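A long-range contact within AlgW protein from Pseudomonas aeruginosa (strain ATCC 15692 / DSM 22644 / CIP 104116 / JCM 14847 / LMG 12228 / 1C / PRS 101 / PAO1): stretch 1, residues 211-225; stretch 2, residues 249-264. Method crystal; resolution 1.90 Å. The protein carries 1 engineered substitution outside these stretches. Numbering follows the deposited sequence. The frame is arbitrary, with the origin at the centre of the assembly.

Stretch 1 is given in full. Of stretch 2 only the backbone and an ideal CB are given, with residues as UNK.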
# COMPACT_ATOMS: atom_id res chain seq x y z
N THR B 211 0.06 27.12 3.47
CA THR B 211 -0.17 28.31 2.65
C THR B 211 0.56 28.20 1.31
O THR B 211 -0.02 28.48 0.26
CB THR B 211 0.26 29.57 3.40
OG1 THR B 211 -0.63 29.78 4.51
CG2 THR B 211 0.16 30.79 2.49
N TYR B 212 1.82 27.78 1.33
CA TYR B 212 2.62 27.62 0.12
C TYR B 212 2.83 26.13 -0.17
O TYR B 212 3.69 25.49 0.44
CB TYR B 212 3.95 28.34 0.27
CG TYR B 212 3.77 29.82 0.67
CD1 TYR B 212 3.40 30.77 -0.27
CD2 TYR B 212 4.00 30.24 1.98
CE1 TYR B 212 3.24 32.12 0.08
CE2 TYR B 212 3.85 31.59 2.35
CZ TYR B 212 3.47 32.52 1.38
OH TYR B 212 3.31 33.84 1.72
N GLU B 213 2.06 25.59 -1.11
CA GLU B 213 2.03 24.16 -1.42
C GLU B 213 2.54 23.93 -2.83
O GLU B 213 2.17 24.64 -3.77
CB GLU B 213 0.61 23.61 -1.34
CG GLU B 213 -0.01 23.75 -0.00
CD GLU B 213 -1.35 23.04 0.08
OE1 GLU B 213 -2.04 22.95 -0.95
OE2 GLU B 213 -1.70 22.57 1.18
N ASP B 214 3.34 22.88 -2.98
CA ASP B 214 3.81 22.42 -4.28
C ASP B 214 4.15 20.93 -4.21
O ASP B 214 5.18 20.48 -4.71
CB ASP B 214 5.02 23.26 -4.73
CG ASP B 214 5.29 23.15 -6.22
OD1 ASP B 214 4.35 22.78 -6.96
OD2 ASP B 214 6.43 23.45 -6.64
N PHE B 215 3.27 20.13 -3.61
CA PHE B 215 3.63 18.78 -3.19
C PHE B 215 3.92 17.85 -4.37
O PHE B 215 3.26 17.89 -5.41
CB PHE B 215 2.53 18.15 -2.33
CG PHE B 215 2.40 18.75 -0.96
CD1 PHE B 215 3.36 18.51 0.03
CD2 PHE B 215 1.32 19.55 -0.64
CE1 PHE B 215 3.24 19.07 1.30
CE2 PHE B 215 1.21 20.12 0.64
CZ PHE B 215 2.16 19.88 1.60
N ILE B 216 4.93 17.05 -4.20
CA ILE B 216 5.07 15.78 -4.88
C ILE B 216 4.14 14.78 -4.21
O ILE B 216 4.04 14.75 -2.97
CB ILE B 216 6.53 15.31 -4.81
CG1 ILE B 216 7.46 16.36 -5.44
CG2 ILE B 216 6.68 14.00 -5.55
CD1 ILE B 216 8.97 16.17 -5.06
N GLN B 217 3.43 13.99 -5.02
CA GLN B 217 2.58 12.90 -4.55
C GLN B 217 3.29 11.57 -4.82
O GLN B 217 3.93 11.39 -5.86
CB GLN B 217 1.20 12.97 -5.22
CG GLN B 217 0.13 12.09 -4.57
CD GLN B 217 -1.20 12.13 -5.30
OE1 GLN B 217 -1.72 13.19 -5.63
NE2 GLN B 217 -1.76 10.94 -5.55
N THR B 218 3.19 10.61 -3.89
CA THR B 218 3.87 9.33 -4.10
C THR B 218 3.04 8.20 -3.52
O THR B 218 2.35 8.40 -2.52
CB THR B 218 5.28 9.29 -3.47
OG1 THR B 218 5.89 8.02 -3.70
CG2 THR B 218 5.21 9.53 -1.95
N ASP B 219 3.11 7.01 -4.13
CA ASP B 219 2.46 5.87 -3.49
C ASP B 219 3.42 5.04 -2.63
O ASP B 219 3.00 4.03 -2.09
CB ASP B 219 1.70 5.01 -4.50
CG ASP B 219 2.61 4.36 -5.55
OD1 ASP B 219 3.82 4.68 -5.60
OD2 ASP B 219 2.09 3.51 -6.33
N ALA B 220 4.67 5.47 -2.44
CA ALA B 220 5.52 4.82 -1.44
C ALA B 220 4.85 4.94 -0.07
O ALA B 220 4.42 6.02 0.32
CB ALA B 220 6.91 5.43 -1.42
N ALA B 221 4.72 3.81 0.64
CA ALA B 221 3.92 3.79 1.87
C ALA B 221 4.51 4.79 2.84
O ALA B 221 5.72 4.78 3.12
CB ALA B 221 3.88 2.39 2.51
N ILE B 222 3.66 5.70 3.31
CA ILE B 222 4.05 6.77 4.21
C ILE B 222 3.04 6.82 5.32
O ILE B 222 1.84 6.89 5.05
CB ILE B 222 4.18 8.12 3.48
CG1 ILE B 222 5.44 8.12 2.62
CG2 ILE B 222 4.22 9.27 4.48
CD1 ILE B 222 5.42 9.28 1.61
N ASN B 223 3.52 6.77 6.54
CA ASN B 223 2.73 6.63 7.76
C ASN B 223 3.11 7.66 8.79
O ASN B 223 4.17 8.27 8.69
CB ASN B 223 2.96 5.23 8.34
CG ASN B 223 2.19 4.17 7.57
OD1 ASN B 223 0.96 4.11 7.69
ND2 ASN B 223 2.89 3.34 6.80
N PRO B 224 2.26 7.89 9.81
CA PRO B 224 2.71 8.69 10.98
C PRO B 224 4.05 8.19 11.46
O PRO B 224 4.29 6.99 11.55
CB PRO B 224 1.60 8.48 12.02
CG PRO B 224 0.33 8.14 11.17
CD PRO B 224 0.88 7.38 9.98
N GLY B 225 4.96 9.13 11.73
CA GLY B 225 6.36 8.81 11.94
C GLY B 225 7.26 9.10 10.75
O GLY B 225 8.47 9.27 10.95
N UNK B 249 -8.02 5.92 7.14
CA UNK B 249 -7.72 4.84 8.08
C UNK B 249 -6.63 5.14 9.10
O UNK B 249 -6.31 4.25 9.90
CB UNK B 249 -7.32 3.59 7.29
N UNK B 250 -6.03 6.33 9.09
CA UNK B 250 -4.95 6.55 10.04
C UNK B 250 -3.59 6.07 9.57
O UNK B 250 -2.59 6.31 10.26
CB UNK B 250 -5.29 5.86 11.36
N UNK B 251 -3.51 5.42 8.42
CA UNK B 251 -2.24 5.01 7.89
C UNK B 251 -2.27 4.95 6.38
O UNK B 251 -3.23 5.36 5.74
CB UNK B 251 -1.84 3.65 8.47
N UNK B 252 -1.17 4.45 5.81
CA UNK B 252 -0.96 4.62 4.38
C UNK B 252 -2.07 3.92 3.59
O UNK B 252 -2.43 2.76 3.85
CB UNK B 252 0.41 4.08 3.97
N UNK B 253 -2.60 4.65 2.61
CA UNK B 253 -3.43 4.10 1.55
C UNK B 253 -2.85 4.43 0.18
O UNK B 253 -3.57 4.44 -0.80
CB UNK B 253 -4.86 4.63 1.66
N UNK B 254 -1.53 4.69 0.12
CA UNK B 254 -0.83 4.95 -1.12
C UNK B 254 -0.96 6.37 -1.67
O UNK B 254 -0.61 6.60 -2.82
CB UNK B 254 -1.33 3.96 -2.18
N UNK B 255 -1.46 7.32 -0.88
CA UNK B 255 -1.59 8.72 -1.30
C UNK B 255 -0.78 9.55 -0.29
O UNK B 255 -1.30 10.00 0.73
CB UNK B 255 -3.05 9.17 -1.36
N UNK B 256 0.50 9.78 -0.55
CA UNK B 256 1.34 10.59 0.33
C UNK B 256 1.95 11.79 -0.38
O UNK B 256 2.04 11.81 -1.59
CB UNK B 256 2.46 9.73 0.92
N UNK B 257 2.46 12.76 0.40
CA UNK B 257 2.83 14.08 -0.12
C UNK B 257 4.16 14.52 0.44
O UNK B 257 4.36 14.46 1.66
CB UNK B 257 1.76 15.12 0.21
N UNK B 258 5.08 14.94 -0.44
CA UNK B 258 6.39 15.39 -0.04
C UNK B 258 6.63 16.82 -0.54
O UNK B 258 6.20 17.17 -1.63
CB UNK B 258 7.46 14.44 -0.57
N UNK B 259 7.30 17.64 0.29
CA UNK B 259 7.68 19.00 -0.11
C UNK B 259 8.89 18.92 -1.04
O UNK B 259 9.92 18.39 -0.65
CB UNK B 259 7.99 19.87 1.11
N UNK B 260 8.80 19.45 -2.26
CA UNK B 260 9.91 19.36 -3.21
C UNK B 260 11.19 20.02 -2.70
O UNK B 260 11.15 21.02 -1.98
CB UNK B 260 9.50 20.00 -4.54
N UNK B 261 12.33 19.46 -3.11
CA UNK B 261 13.64 19.91 -2.65
C UNK B 261 13.87 21.38 -2.98
O UNK B 261 14.41 22.13 -2.15
CB UNK B 261 14.74 19.05 -3.27
N UNK B 262 13.43 21.81 -4.17
CA UNK B 262 13.65 23.18 -4.62
C UNK B 262 12.99 24.19 -3.68
O UNK B 262 13.61 25.20 -3.33
CB UNK B 262 13.12 23.36 -6.04
N UNK B 263 11.75 23.94 -3.27
CA UNK B 263 11.12 24.76 -2.25
C UNK B 263 11.84 24.62 -0.92
O UNK B 263 12.10 25.63 -0.25
CB UNK B 263 9.65 24.38 -2.10
N UNK B 264 12.15 23.39 -0.50
CA UNK B 264 12.69 23.21 0.84
C UNK B 264 14.07 23.85 1.00
O UNK B 264 14.41 24.33 2.10
CB UNK B 264 12.77 21.72 1.17

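Position 249 has nothing of stretch 1 within reach of its CB, so many residues would do; it is Ser249. At position 250 phi is 85° and psi -5°, and a CB would be jammed against the carbonyl O of the residue before. Those angles call for glycine, and it is Gly250. Position 251 has backbone angles of -151° and -174°, which other residues could adopt, but its ideal CB would lie 2.9 Å from OD1 of Asn223, a clash. Gly251 avoids it.

Position 252 points toward stretch 1. Its N gives a hydrogen bond of 2.9 Å to OD1 of Asn223, and its ideal CB is already 3.3 Å from O of Ile222, so a small side chain fits, polar or not: alanine, serine or perhaps cysteine. It is Ser252. With chi1 in the t rotamer, its OG lies 3.4 Å from CA of Ala221 and accepts a 3.3 Å hydrogen bond from N of position 254; a water joins it to O of Ile222, to which the water donates.

Position 253 points away, so stretch 1 sets no limit and many residues would suit; it is Gln253. At position 254 phi is 80°, which favours glycine, with asparagine a common second choice; the nearest atom to an ideal CB is CB of Asp219, at 4.0 Å. Gly254 brings its O within 3.2 Å of CA of Asp219, a CA-H...O contact, and the same O accepts a hydrogen bond from a water that itself accepts one from NE2 of Gln217. Position 255 points away, but its ideal CB is 4.7 Å from NE2 of Gln217, so a branched or medium apolar chain can touch its end; Ile255 places CD1 3.9 Å from that NE2.

The antiparallel pairing now begins. Position 256 exchanges two hydrogen bonds with Thr218: its N gives one of 3.0 Å to O, and its O receives one of 2.8 Å from N. A CB here would be tight, 3.1 Å from CD1 of Ile222, so the absence of a side chain suits Gly256. Position 257 lies on the other face, beside Gln217, with CD1 of Phe215 3.8 Å from its ideal CB. Large apolar residues suit it, and Phe257 lays CE1 3.6 Å from CG of Gln217, its ring oblique to that of Phe215.

Position 258 returns to the face of Ile216, where a modest apolar group would suit. Ala258 sets its CB 4.4 Å from CB of Ile216, while its N gives a 2.7 Å hydrogen bond to O of Ile216. Position 259 points away, yet a side chain with a gamma carbon can reach the Phe215 ring: CG1 of Ile259 is 3.7 Å from its CE1. Position 260 faces CD1 of Ile216, so apolar residues fit; Pro260, at the N-cap position, puts CB 4.0 Å from that CD1.

In the helix, positions 261, 262 and 264 are unconstrained by stretch 1, so many residues would suit; they hold Thr261, Lys262 and Ala264. Position 263 points toward stretch 1 across a gap that a longer apolar chain can span; Leu263 brings CD2 4.0 Å from O of Tyr212.

Stretch 2 (249-264) SGGSQGIGFAIPTKLA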
# COMPACT_ATOMS: atom_id res chain seq x y z
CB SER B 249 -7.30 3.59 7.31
OG SER B 249 -6.08 3.83 6.64
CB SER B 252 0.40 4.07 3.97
OG SER B 252 0.60 4.35 2.58
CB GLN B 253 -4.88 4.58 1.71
CG GLN B 253 -5.47 3.96 3.02
CD GLN B 253 -6.91 4.31 3.37
OE1 GLN B 253 -7.41 5.37 3.01
NE2 GLN B 253 -7.58 3.40 4.07
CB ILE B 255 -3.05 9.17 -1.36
CG1 ILE B 255 -3.93 8.21 -2.20
CG2 ILE B 255 -3.17 10.67 -1.85
CD1 ILE B 255 -3.57 8.14 -3.59
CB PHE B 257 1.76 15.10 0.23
CG PHE B 257 0.42 14.76 -0.33
CD1 PHE B 257 0.18 14.88 -1.69
CD2 PHE B 257 -0.60 14.28 0.51
CE1 PHE B 257 -1.06 14.59 -2.22
CE2 PHE B 257 -1.83 13.96 -0.02
CZ PHE B 257 -2.05 14.10 -1.38
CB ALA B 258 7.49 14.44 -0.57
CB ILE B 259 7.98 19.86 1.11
CG1 ILE B 259 6.73 19.95 1.99
CG2 ILE B 259 8.46 21.27 0.69
CD1 ILE B 259 7.00 20.41 3.46
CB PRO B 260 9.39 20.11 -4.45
CG PRO B 260 8.00 20.28 -4.26
CD PRO B 260 7.73 20.33 -2.76
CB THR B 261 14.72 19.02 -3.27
OG1 THR B 261 14.83 17.76 -2.56
CG2 THR B 261 16.07 19.71 -3.23
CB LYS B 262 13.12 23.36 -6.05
CG LYS B 262 13.34 24.78 -6.65
CD LYS B 262 13.37 24.76 -8.18
CE LYS B 262 12.16 25.46 -8.79
NZ LYS B 262 12.16 25.41 -10.28
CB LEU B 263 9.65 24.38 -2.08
CG LEU B 263 8.82 25.19 -1.08
CD1 LEU B 263 9.01 26.69 -1.40
CD2 LEU B 263 7.33 24.82 -1.15
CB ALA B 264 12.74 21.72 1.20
O HOH W 1 -0.30 8.40 -4.76
O HOH W 2 0.51 7.13 2.36
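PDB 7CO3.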